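Local coordinates for NIF3-related protein (Bacillus cereus, PDB 2GX8) that is of unknown function but belongs to the NIF3 family, binds a pair of zinc ions and carries an additional domain thought to be regulatory, at residues Leu60-Val73 with Glu80-His93. Numbering follows the deposited sequence.
With ZN (zinc ion), chain M; ZN (zinc ion), chain L.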
ATOM      1  N   LEU C  60      15.283   1.978  34.134  1.00 55.33           N
ATOM      2  CA  LEU C  60      14.697   2.715  35.262  1.00 55.57           C
ATOM      3  C   LEU C  60      14.845   1.985  36.593  1.00 56.33           C
ATOM      4  O   LEU C  60      14.490   2.527  37.642  1.00 56.64           O
ATOM      5  CB  LEU C  60      13.219   3.010  35.001  1.00 55.28           C
ATOM      6  CG  LEU C  60      12.899   3.839  33.768  1.00 53.14           C
ATOM      7  CD1 LEU C  60      11.455   3.643  33.401  1.00 54.61           C
ATOM      8  CD2 LEU C  60      13.255   5.320  33.970  1.00 53.01           C
ATOM      9  N   ASN C  61      15.364   0.760  36.564  1.00 56.80           N
ATOM     10  CA  ASN C  61      15.518  -0.027  37.797  1.00 57.22           C
ATOM     11  C   ASN C  61      16.793   0.304  38.573  1.00 56.78           C
ATOM     12  O   ASN C  61      17.649  -0.607  38.817  1.00 57.40           O
ATOM     13  CB  ASN C  61      15.415  -1.529  37.496  1.00 57.44           C
ATOM     14  CG  ASN C  61      16.309  -1.969  36.336  1.00 60.37           C
ATOM     15  OD1 ASN C  61      17.070  -1.181  35.770  1.00 64.14           O
ATOM     16  ND2 ASN C  61      16.216  -3.245  35.982  1.00 64.26           N
ATOM     17  N   LYS C  62      16.885   1.616  38.993  1.00 56.84           N
ATOM     18  CA  LYS C  62      18.099   2.103  39.635  1.00 57.80           C
ATOM     19  C   LYS C  62      17.707   3.295  40.519  1.00 57.75           C
ATOM     20  O   LYS C  62      16.737   3.957  40.214  1.00 59.50           O
ATOM     21  CB  LYS C  62      19.099   2.519  38.533  1.00 58.36           C
ATOM     22  CG  LYS C  62      18.610   3.693  37.623  1.00 56.89           C
ATOM     23  CD  LYS C  62      19.392   3.820  36.304  1.00 59.58           C
ATOM     24  CE  LYS C  62      19.262   5.236  35.652  1.00 60.28           C
ATOM     25  NZ  LYS C  62      17.877   5.820  35.652  1.00 65.01           N
ATOM     26  N   PRO C  63      18.417   3.550  41.640  1.00 58.09           N
ATOM     27  CA  PRO C  63      18.090   4.704  42.513  1.00 58.12           C
ATOM     28  C   PRO C  63      18.161   6.060  41.800  1.00 58.07           C
ATOM     29  O   PRO C  63      19.166   6.355  41.151  1.00 58.87           O
ATOM     30  CB  PRO C  63      19.164   4.631  43.608  1.00 57.40           C
ATOM     31  CG  PRO C  63      19.533   3.196  43.649  1.00 57.93           C
ATOM     32  CD  PRO C  63      19.512   2.740  42.209  1.00 58.33           C
ATOM     33  N   VAL C  64      17.107   6.872  41.928  1.00 58.08           N
ATOM     34  CA  VAL C  64      17.023   8.185  41.258  1.00 57.38           C
ATOM     35  C   VAL C  64      16.863   9.328  42.278  1.00 57.60           C
ATOM     36  O   VAL C  64      15.782   9.506  42.839  1.00 59.53           O
ATOM     37  CB  VAL C  64      15.845   8.221  40.243  1.00 57.02           C
ATOM     38  CG1 VAL C  64      15.774   9.577  39.523  1.00 56.34           C
ATOM     39  CG2 VAL C  64      15.952   7.093  39.230  1.00 57.33           C
ATOM     40  N   ARG C  65      17.932  10.089  42.520  1.00 57.13           N
ATOM     41  CA  ARG C  65      17.910  11.192  43.486  1.00 57.15           C
ATOM     42  C   ARG C  65      17.454  12.507  42.865  1.00 55.84           C
ATOM     43  O   ARG C  65      17.012  13.399  43.575  1.00 56.31           O
ATOM     44  CB  ARG C  65      19.303  11.441  44.075  1.00 56.78           C
ATOM     45  CG  ARG C  65      20.017  10.257  44.716  1.00 59.31           C
ATOM     46  CD  ARG C  65      21.466  10.672  45.032  1.00 59.81           C
ATOM     47  NE  ARG C  65      22.372   9.580  45.415  1.00 65.60           N
ATOM     48  CZ  ARG C  65      22.503   9.107  46.654  1.00 69.52           C
ATOM     49  NH1 ARG C  65      21.759   9.600  47.640  1.00 69.86           N
ATOM     50  NH2 ARG C  65      23.368   8.124  46.911  1.00 71.00           N
ATOM     51  N   HIS C  66      17.614  12.642  41.552  1.00 55.18           N
ATOM     52  CA  HIS C  66      17.291  13.873  40.828  1.00 54.16           C
ATOM     53  C   HIS C  66      16.782  13.560  39.447  1.00 52.63           C
ATOM     54  O   HIS C  66      17.310  12.673  38.789  1.00 53.46           O
ATOM     55  CB  HIS C  66      18.527  14.740  40.618  1.00 54.91           C
ATOM     56  CG  HIS C  66      19.099  15.326  41.867  1.00 55.33           C
ATOM     57  ND1 HIS C  66      19.969  14.632  42.685  1.00 58.48           N
ATOM     58  CD2 HIS C  66      18.972  16.558  42.409  1.00 55.54           C
ATOM     59  CE1 HIS C  66      20.321  15.403  43.696  1.00 57.59           C
ATOM     60  NE2 HIS C  66      19.733  16.577  43.550  1.00 57.22           N
ATOM     61  N   VAL C  67      15.779  14.313  39.005  1.00 51.29           N
ATOM     62  CA  VAL C  67      15.169  14.150  37.666  1.00 50.41           C
ATOM     63  C   VAL C  67      15.122  15.509  36.952  1.00 50.82           C
ATOM     64  O   VAL C  67      14.933  16.539  37.608  1.00 49.68           O
ATOM     65  CB  VAL C  67      13.720  13.597  37.782  1.00 50.98           C
ATOM     66  CG1 VAL C  67      13.181  13.142  36.462  1.00 45.90           C
ATOM     67  CG2 VAL C  67      13.681  12.406  38.789  1.00 50.35           C
ATOM     68  N   LEU C  68      15.275  15.513  35.615  1.00 50.68           N
ATOM     69  CA  LEU C  68      15.218  16.751  34.841  1.00 50.62           C
ATOM     70  C   LEU C  68      14.040  16.764  33.853  1.00 53.14           C
ATOM     71  O   LEU C  68      13.850  15.804  33.075  1.00 53.96           O
ATOM     72  CB  LEU C  68      16.526  16.959  34.055  1.00 51.15           C
ATOM     73  CG  LEU C  68      16.754  18.276  33.303  1.00 50.00           C
ATOM     74  CD1 LEU C  68      16.882  19.445  34.276  1.00 47.27           C
ATOM     75  CD2 LEU C  68      18.006  18.195  32.425  1.00 46.20           C
ATOM     76  N   ILE C  69      13.254  17.839  33.876  1.00 51.49           N
ATOM     77  CA  ILE C  69      12.187  17.968  32.917  1.00 50.13           C
ATOM     78  C   ILE C  69      12.728  18.826  31.767  1.00 51.24           C
ATOM     79  O   ILE C  69      13.226  19.941  31.990  1.00 50.51           O
ATOM     80  CB  ILE C  69      10.932  18.625  33.504  1.00 51.03           C
ATOM     81  CG1 ILE C  69      10.590  18.031  34.881  1.00 46.57           C
ATOM     82  CG2 ILE C  69       9.769  18.421  32.574  1.00 47.90           C
ATOM     83  CD1 ILE C  69      10.317  16.542  34.821  1.00 45.53           C
ATOM     84  N   ALA C  70      12.622  18.304  30.545  1.00 50.16           N
ATOM     85  CA  ALA C  70      13.097  19.017  29.354  1.00 51.23           C
ATOM     86  C   ALA C  70      12.048  19.057  28.269  1.00 51.54           C
ATOM     87  O   ALA C  70      11.106  18.267  28.292  1.00 52.93           O
ATOM     88  CB  ALA C  70      14.371  18.343  28.799  1.00 49.04           C
ATOM     89  N   LEU C  71      12.223  19.978  27.320  1.00 52.13           N
ATOM     90  CA  LEU C  71      11.383  20.024  26.137  1.00 52.82           C
ATOM     91  C   LEU C  71      12.155  19.249  25.036  1.00 55.89           C
ATOM     92  O   LEU C  71      11.689  18.217  24.533  1.00 58.34           O
ATOM     93  CB  LEU C  71      11.048  21.471  25.750  1.00 51.64           C
ATOM     94  CG  LEU C  71      10.360  21.694  24.391  1.00 52.72           C
ATOM     95  CD1 LEU C  71       9.003  21.057  24.379  1.00 53.56           C
ATOM     96  CD2 LEU C  71      10.234  23.165  24.033  1.00 47.44           C
ATOM     97  N   ASP C  72      13.358  19.718  24.713  1.00 55.87           N
ATOM     98  CA  ASP C  72      14.231  19.096  23.728  1.00 55.49           C
ATOM     99  C   ASP C  72      15.444  18.530  24.443  1.00 56.43           C
ATOM    100  O   ASP C  72      16.003  19.215  25.315  1.00 54.58           O
ATOM    101  CB  ASP C  72      14.704  20.177  22.766  1.00 54.55           C
ATOM    102  CG  ASP C  72      13.553  20.858  22.079  1.00 56.62           C
ATOM    103  OD1 ASP C  72      12.750  20.099  21.503  1.00 54.15           O
ATOM    104  OD2 ASP C  72      13.439  22.123  22.098  1.00 55.89           O
ATOM    105  N   VAL C  73      15.840  17.293  24.110  1.00 56.23           N
ATOM    106  CA  VAL C  73      17.047  16.757  24.703  1.00 58.19           C
ATOM    107  C   VAL C  73      18.218  17.061  23.798  1.00 58.87           C
ATOM    108  O   VAL C  73      18.560  16.275  22.933  1.00 60.75           O
ATOM    109  CB  VAL C  73      16.990  15.244  24.966  1.00 59.53           C
ATOM    110  CG1 VAL C  73      18.274  14.788  25.636  1.00 58.33           C
ATOM    111  CG2 VAL C  73      15.783  14.884  25.814  1.00 56.82           C
ATOM    112  N   GLU C  80      23.563  19.483  31.520  1.00 58.02           N
ATOM    113  CA  GLU C  80      22.868  20.042  32.684  1.00 57.76           C
ATOM    114  C   GLU C  80      22.450  18.953  33.666  1.00 57.41           C
ATOM    115  O   GLU C  80      22.520  19.128  34.883  1.00 56.94           O
ATOM    116  CB  GLU C  80      21.643  20.825  32.241  1.00 57.48           C
ATOM    117  CG  GLU C  80      20.989  21.627  33.354  1.00 59.29           C
ATOM    118  CD  GLU C  80      19.710  22.307  32.915  1.00 60.23           C
ATOM    119  OE1 GLU C  80      19.397  23.388  33.466  1.00 61.53           O
ATOM    120  OE2 GLU C  80      19.035  21.770  32.004  1.00 60.40           O
ATOM    121  N   ALA C  81      22.025  17.823  33.109  1.00 56.59           N
ATOM    122  CA  ALA C  81      21.601  16.686  33.890  1.00 56.12           C
ATOM    123  C   ALA C  81      22.796  16.094  34.648  1.00 56.17           C
ATOM    124  O   ALA C  81      22.645  15.577  35.758  1.00 56.98           O
ATOM    125  CB  ALA C  81      20.966  15.656  32.990  1.00 55.96           C
ATOM    126  N   ILE C  82      23.979  16.190  34.046  1.00 55.91           N
ATOM    127  CA  ILE C  82      25.212  15.708  34.661  1.00 54.74           C
ATOM    128  C   ILE C  82      25.678  16.658  35.783  1.00 56.01           C
ATOM    129  O   ILE C  82      26.219  16.200  36.820  1.00 55.24           O
ATOM    130  CB  ILE C  82      26.294  15.476  33.577  1.00 54.11           C
ATOM    131  CG1 ILE C  82      25.772  14.474  32.563  1.00 50.83           C
ATOM    132  CG2 ILE C  82      27.583  14.937  34.152  1.00 53.00           C
ATOM    133  CD1 ILE C  82      26.672  14.280  31.397  1.00 50.31           C
ATOM    134  N   GLN C  83      25.450  17.964  35.619  1.00 56.20           N
ATOM    135  CA  GLN C  83      25.870  18.916  36.667  1.00 57.77           C
ATOM    136  C   GLN C  83      24.931  18.900  37.875  1.00 57.27           C
ATOM    137  O   GLN C  83      25.259  19.439  38.943  1.00 57.73           O
ATOM    138  CB  GLN C  83      26.015  20.342  36.118  1.00 58.06           C
ATOM    139  CG  GLN C  83      27.175  20.540  35.139  1.00 62.58           C
ATOM    140  CD  GLN C  83      28.585  20.406  35.778  1.00 68.94           C
ATOM    141  OE1 GLN C  83      29.536  19.971  35.119  1.00 69.13           O
ATOM    142  NE2 GLN C  83      28.715  20.784  37.058  1.00 69.20           N
ATOM    143  N   LEU C  84      23.767  18.277  37.693  1.00 56.81           N
ATOM    144  CA  LEU C  84      22.736  18.194  38.727  1.00 55.85           C
ATOM    145  C   LEU C  84      22.697  16.846  39.443  1.00 55.91           C
ATOM    146  O   LEU C  84      22.242  16.768  40.591  1.00 56.76           O
ATOM    147  CB  LEU C  84      21.362  18.471  38.114  1.00 56.04           C
ATOM    148  CG  LEU C  84      21.034  19.886  37.647  1.00 54.07           C
ATOM    149  CD1 LEU C  84      19.778  19.848  36.838  1.00 52.42           C
ATOM    150  CD2 LEU C  84      20.902  20.838  38.850  1.00 53.16           C
ATOM    151  N   GLY C  85      23.187  15.799  38.774  1.00 55.35           N
ATOM    152  CA  GLY C  85      23.152  14.432  39.317  1.00 53.00           C
ATOM    153  C   GLY C  85      21.839  13.753  38.925  1.00 52.29           C
ATOM    154  O   GLY C  85      21.337  12.868  39.622  1.00 50.67           O
ATOM    155  N   ALA C  86      21.282  14.173  37.791  1.00 51.10           N
ATOM    156  CA  ALA C  86      20.027  13.622  37.317  1.00 51.43           C
ATOM    157  C   ALA C  86      20.296  12.433  36.417  1.00 52.47           C
ATOM    158  O   ALA C  86      20.981  12.543  35.393  1.00 55.08           O
ATOM    159  CB  ALA C  86      19.223  14.687  36.567  1.00 50.01           C
ATOM    160  N   ASN C  87      19.750  11.283  36.767  1.00 52.78           N
ATOM    161  CA  ASN C  87      19.965  10.139  35.896  1.00 53.43           C
ATOM    162  C   ASN C  87      18.711   9.728  35.136  1.00 53.06           C
ATOM    163  O   ASN C  87      18.609   8.583  34.676  1.00 54.56           O
ATOM    164  CB  ASN C  87      20.602   8.962  36.664  1.00 52.65           C
ATOM    165  CG  ASN C  87      19.771   8.509  37.835  1.00 50.61           C
ATOM    166  OD1 ASN C  87      18.847   9.193  38.252  1.00 53.90           O
ATOM    167  ND2 ASN C  87      20.104   7.342  38.383  1.00 48.89           N
ATOM    168  N   VAL C  88      17.757  10.661  35.044  1.00 53.47           N
ATOM    169  CA  VAL C  88      16.517  10.486  34.288  1.00 52.04           C
ATOM    170  C   VAL C  88      16.068  11.836  33.787  1.00 54.08           C
ATOM    171  O   VAL C  88      15.878  12.775  34.587  1.00 53.53           O
ATOM    172  CB  VAL C  88      15.313   9.936  35.099  1.00 53.30           C
ATOM    173  CG1 VAL C  88      14.062   9.906  34.214  1.00 50.44           C
ATOM    174  CG2 VAL C  88      15.571   8.520  35.680  1.00 51.15           C
ATOM    175  N   ILE C  89      15.881  11.928  32.470  1.00 51.90           N
ATOM    176  CA  ILE C  89      15.348  13.130  31.868  1.00 54.05           C
ATOM    177  C   ILE C  89      13.949  12.842  31.282  1.00 54.58           C
ATOM    178  O   ILE C  89      13.774  11.900  30.476  1.00 55.43           O
ATOM    179  CB  ILE C  89      16.257  13.667  30.729  1.00 53.29           C
ATOM    180  CG1 ILE C  89      17.681  13.949  31.250  1.00 56.11           C
ATOM    181  CG2 ILE C  89      15.647  14.875  30.138  1.00 50.94           C
ATOM    182  CD1 ILE C  89      18.707  14.434  30.164  1.00 54.12           C
ATOM    183  N   ILE C  90      12.951  13.611  31.711  1.00 53.93           N
ATOM    184  CA  ILE C  90      11.628  13.469  31.141  1.00 54.60           C
ATOM    185  C   ILE C  90      11.507  14.571  30.129  1.00 55.01           C
ATOM    186  O   ILE C  90      11.486  15.757  30.474  1.00 56.24           O
ATOM    187  CB  ILE C  90      10.514  13.575  32.177  1.00 55.29           C
ATOM    188  CG1 ILE C  90      10.554  12.380  33.091  1.00 53.18           C
ATOM    189  CG2 ILE C  90       9.134  13.582  31.493  1.00 55.40           C
ATOM    190  CD1 ILE C  90       9.554  12.465  34.188  1.00 57.73           C
ATOM    191  N   ALA C  91      11.424  14.175  28.864  1.00 55.56           N
ATOM    192  CA  ALA C  91      11.368  15.123  27.760  1.00 54.10           C
ATOM    193  C   ALA C  91      10.071  15.043  27.011  1.00 55.57           C
ATOM    194  O   ALA C  91       9.521  13.953  26.861  1.00 56.90           O
ATOM    195  CB  ALA C  91      12.496  14.838  26.802  1.00 54.50           C
ATOM    196  N   HIS C  92       9.630  16.189  26.481  1.00 53.94           N
ATOM    197  CA  HIS C  92       8.399  16.302  25.762  1.00 53.62           C
ATOM    198  C   HIS C  92       8.535  15.827  24.337  1.00 53.61           C
ATOM    199  O   HIS C  92       7.655  15.118  23.836  1.00 50.98           O
ATOM    200  CB  HIS C  92       7.943  17.758  25.772  1.00 53.62           C
ATOM    201  CG  HIS C  92       6.625  17.987  25.115  1.00 54.21           C
ATOM    202  ND1 HIS C  92       5.515  17.220  25.394  1.00 56.43           N
ATOM    203  CD2 HIS C  92       6.214  18.943  24.250  1.00 52.39           C
ATOM    204  CE1 HIS C  92       4.490  17.664  24.692  1.00 49.57           C
ATOM    205  NE2 HIS C  92       4.885  18.712  23.998  1.00 52.42           N
ATOM    206  N   HIS C  93       9.608  16.253  23.661  1.00 54.14           N
ATOM    207  CA  HIS C  93       9.852  15.795  22.300  1.00 54.11           C
ATOM    208  C   HIS C  93      10.780  14.602  22.400  1.00 55.47           C
ATOM    209  O   HIS C  93      11.832  14.699  23.017  1.00 56.29           O
ATOM    210  CB  HIS C  93      10.515  16.845  21.436  1.00 53.24           C
ATOM    211  CG  HIS C  93       9.708  18.068  21.258  1.00 53.92           C
ATOM    212  ND1 HIS C  93      10.272  19.318  21.195  1.00 55.32           N
ATOM    213  CD2 HIS C  93       8.375  18.246  21.143  1.00 53.91           C
ATOM    214  CE1 HIS C  93       9.324  20.216  20.993  1.00 57.72           C
ATOM    215  NE2 HIS C  93       8.160  19.593  20.983  1.00 59.41           N
TER
HETATM  216 ZN    ZN M 375       3.692  19.190  22.169  1.00 60.75          ZN
HETATM  217 ZN    ZN L 374       6.141  19.825  20.008  1.00 55.72          ZN
HETATM  218  O   HOH W   1      14.308  15.553  21.988  1.00 51.65           O
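Leu71 lays its CD1 methyl over one face of the His93 ring, a CH-pi contact 3.8 Å from the ring centroid, while the same methyl meets the edge of the His92 ring at CD2. Leu71 CG stands anti to its own backbone N (chi1 170°), which turns a side chain that starts away from the histidines back between them. Asp72 OD1 takes the His93 ND1 hydrogen bond at 2.6 Å, nearly straight at 170°, in the plane of the imidazole, and on the syn side of the carboxylate but tilted out of its plane. This helps fix the ring's rotation and directs NE2 to one zinc. His92 NE2 binds the other zinc at 2.2 Å, and Ala126 O holds its ND1. Asp131, His357 and Glu360 complete the dimetal site, Glu360 reaching both ions.

Behind the histidines the strands run parallel, tied by bonds such as Ala70 N to Ile90 O (2.8 Å). Leu68 packs against helix 75-84, CD2 on Ala81 CB and CD1 on Leu84 CD1. At the far end Asn87 ND2 reaches Pro63 O (3.1 Å), and Lys62 NZ bonds to Asn87 O from above the carbonyl plane. Leu84 O sits over the centre of the His66 ring.

Strand 66-70, helix 75-84 and strand 88-91 form a beta-alpha-beta unit, the strands adjacent inside a mixed sheet between 122-125 and 383-386. Helix 362-377 packs on Ile69 and Ile90, across the sheet from helix 75-84.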